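Local coordinates for hypothetical shikimate 5-dehydrogenase-like protein HI0607 (Haemophilus influenzae, PDB 1NPY), which catalyses in vitro the NADP(+)-dependent oxidation of shikimate to 3-dehydroshikimate, though far less actively than classical shikimate dehydrogenases, so shikimate may not be its biological substrate, at residues A[82-87]-A[130-135]. Residues are numbered along the deposited sequence; the frame is centred on the assembly and turned at random.
Sequences QAIESV and MAKAVV
Ile84 leans against the first turn of helix 131-140 and meets Lys132 and Ala133 there, a compact example of two domains touching through an apolar contact beside a lysine-to-carbonyl hydrogen bond. CG2 of the isoleucine lies over the peptide that joins Lys132 to Ala133, 3.6 Å from Lys132 O, and also touches Lys132 CG at 4.0 Å. The other branch is extended (chi2 174°), which carries CD1 to within 4.0 Å of Ala133 CB. Lys132, with CG anti to its own backbone N (chi1 -156°) and every later torsion near 180°, stretches alongside the isoleucine until CE and the ammonium group arrive at the Ile84 carbonyl. The bond from Lys132 NZ to Ile84 O is weak at 3.2 Å, but a water supplements it, accepting from Lys132 NZ at 2.9 Å and donating to Ile84 O at 3.0 Å. That carbonyl is presented where a Schellman motif, with Glu85 at positive phi as its C-prime residue, ends helix 79-82. Tyr163 of helix 153-163 also packs on both Ile84 and Lys132. The contact joins the substrate-binding domain to the Rossmann-type domain, which probably binds NADP(+), close to Asp103, a probable substrate ligand. Apolar packing thus places the Ile84 side chain on the helix, while its carbonyl is satisfied by a weak direct bond and a bridging water.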
loop_
_atom_site.group_PDB
_atom_site.type_symbol
_atom_site.label_atom_id
_atom_site.label_comp_id
_atom_site.label_asym_id
_atom_site.label_seq_id
_atom_site.Cartn_x
_atom_site.Cartn_y
_atom_site.Cartn_z
ATOM N N GLN A 82 -0.334 -7.203 11.954
ATOM C CA GLN A 82 -1.375 -7.957 12.647
ATOM C C GLN A 82 -2.774 -7.547 12.207
ATOM O O GLN A 82 -3.655 -8.388 12.132
ATOM C CB GLN A 82 -1.283 -7.773 14.164
ATOM C CG GLN A 82 -0.015 -8.364 14.772
ATOM C CD GLN A 82 0.084 -8.173 16.272
ATOM O OE1 GLN A 82 -0.152 -7.082 16.791
ATOM N NE2 GLN A 82 0.502 -9.221 16.963
ATOM N N ALA A 83 -2.943 -6.279 11.859
ATOM C CA ALA A 83 -4.236 -5.687 11.556
ATOM C C ALA A 83 -4.888 -6.329 10.339
ATOM O O ALA A 83 -6.118 -6.376 10.251
ATOM C CB ALA A 83 -4.094 -4.200 11.357
ATOM N N ILE A 84 -4.053 -6.836 9.431
ATOM C CA ILE A 84 -4.504 -7.494 8.218
ATOM C C ILE A 84 -3.861 -8.857 7.955
ATOM O O ILE A 84 -4.069 -9.428 6.882
ATOM C CB ILE A 84 -4.318 -6.559 7.015
ATOM C CG1 ILE A 84 -2.855 -6.136 6.904
ATOM C CG2 ILE A 84 -5.187 -5.308 7.132
ATOM C CD1 ILE A 84 -2.516 -5.308 5.654
ATOM N N GLU A 85 -3.148 -9.381 8.945
ATOM C CA GLU A 85 -2.444 -10.659 8.876
ATOM C C GLU A 85 -1.666 -10.828 7.574
ATOM O O GLU A 85 -1.777 -11.810 6.847
ATOM C CB GLU A 85 -3.372 -11.836 9.205
ATOM C CG GLU A 85 -3.930 -11.759 10.625
ATOM C CD GLU A 85 -2.934 -11.753 11.788
ATOM O OE1 GLU A 85 -3.379 -11.391 12.908
ATOM O OE2 GLU A 85 -1.725 -12.084 11.677
ATOM N N SER A 86 -0.862 -9.817 7.259
ATOM C CA SER A 86 -0.086 -9.801 6.023
ATOM C C SER A 86 1.111 -8.883 6.249
ATOM O O SER A 86 0.915 -7.785 6.760
ATOM C CB SER A 86 -0.916 -9.196 4.887
ATOM O OG SER A 86 -0.307 -9.369 3.621
ATOM N N VAL A 87 2.299 -9.280 5.807
ATOM C CA VAL A 87 3.549 -8.554 6.000
ATOM C C VAL A 87 4.082 -8.046 4.670
ATOM O O VAL A 87 4.151 -8.817 3.700
ATOM C CB VAL A 87 4.605 -9.486 6.624
ATOM C CG1 VAL A 87 5.986 -8.851 6.675
ATOM C CG2 VAL A 87 4.185 -9.834 8.047
ATOM N N MET A 130 -5.520 -4.309 -2.148
ATOM C CA MET A 130 -5.313 -3.469 -0.987
ATOM C C MET A 130 -6.582 -3.347 -0.171
ATOM O O MET A 130 -6.599 -2.546 0.746
ATOM C CB MET A 130 -4.914 -2.108 -1.545
ATOM C CG MET A 130 -3.557 -2.157 -2.145
ATOM S SD MET A 130 -2.570 -1.692 -0.725
ATOM C CE MET A 130 -2.490 -0.030 -1.099
ATOM N N ALA A 131 -7.654 -4.062 -0.524
ATOM C CA ALA A 131 -8.936 -3.891 0.164
ATOM C C ALA A 131 -8.814 -4.043 1.668
ATOM O O ALA A 131 -9.318 -3.228 2.442
ATOM C CB ALA A 131 -9.959 -4.879 -0.350
ATOM N N LYS A 132 -8.152 -5.117 2.090
ATOM C CA LYS A 132 -8.077 -5.378 3.517
ATOM C C LYS A 132 -7.347 -4.255 4.254
ATOM O O LYS A 132 -7.849 -3.745 5.250
ATOM C CB LYS A 132 -7.469 -6.772 3.722
ATOM C CG LYS A 132 -7.807 -7.458 5.012
ATOM C CD LYS A 132 -7.160 -8.852 4.973
ATOM C CE LYS A 132 -7.350 -9.600 6.267
ATOM N NZ LYS A 132 -6.755 -10.951 6.070
ATOM N N ALA A 133 -6.220 -3.788 3.723
ATOM C CA ALA A 133 -5.457 -2.679 4.287
ATOM C C ALA A 133 -6.290 -1.403 4.345
ATOM O O ALA A 133 -6.328 -0.743 5.369
ATOM C CB ALA A 133 -4.211 -2.410 3.473
ATOM N N VAL A 134 -7.024 -1.101 3.283
ATOM C CA VAL A 134 -7.922 0.049 3.270
ATOM C C VAL A 134 -9.022 -0.044 4.337
ATOM O O VAL A 134 -9.208 0.891 5.130
ATOM C CB VAL A 134 -8.499 0.237 1.845
ATOM C CG1 VAL A 134 -9.660 1.215 1.913
ATOM C CG2 VAL A 134 -7.364 0.679 0.891
ATOM N N VAL A 135 -9.742 -1.162 4.362
ATOM C CA VAL A 135 -10.849 -1.351 5.284
ATOM C C VAL A 135 -10.357 -1.260 6.726
ATOM O O VAL A 135 -10.988 -0.616 7.574
ATOM C CB VAL A 135 -11.604 -2.652 5.002
ATOM C CG1 VAL A 135 -12.671 -2.922 6.065
ATOM C CG2 VAL A 135 -12.242 -2.568 3.632
HETATM O O HOH W 1 -4.224 -11.801 5.018
#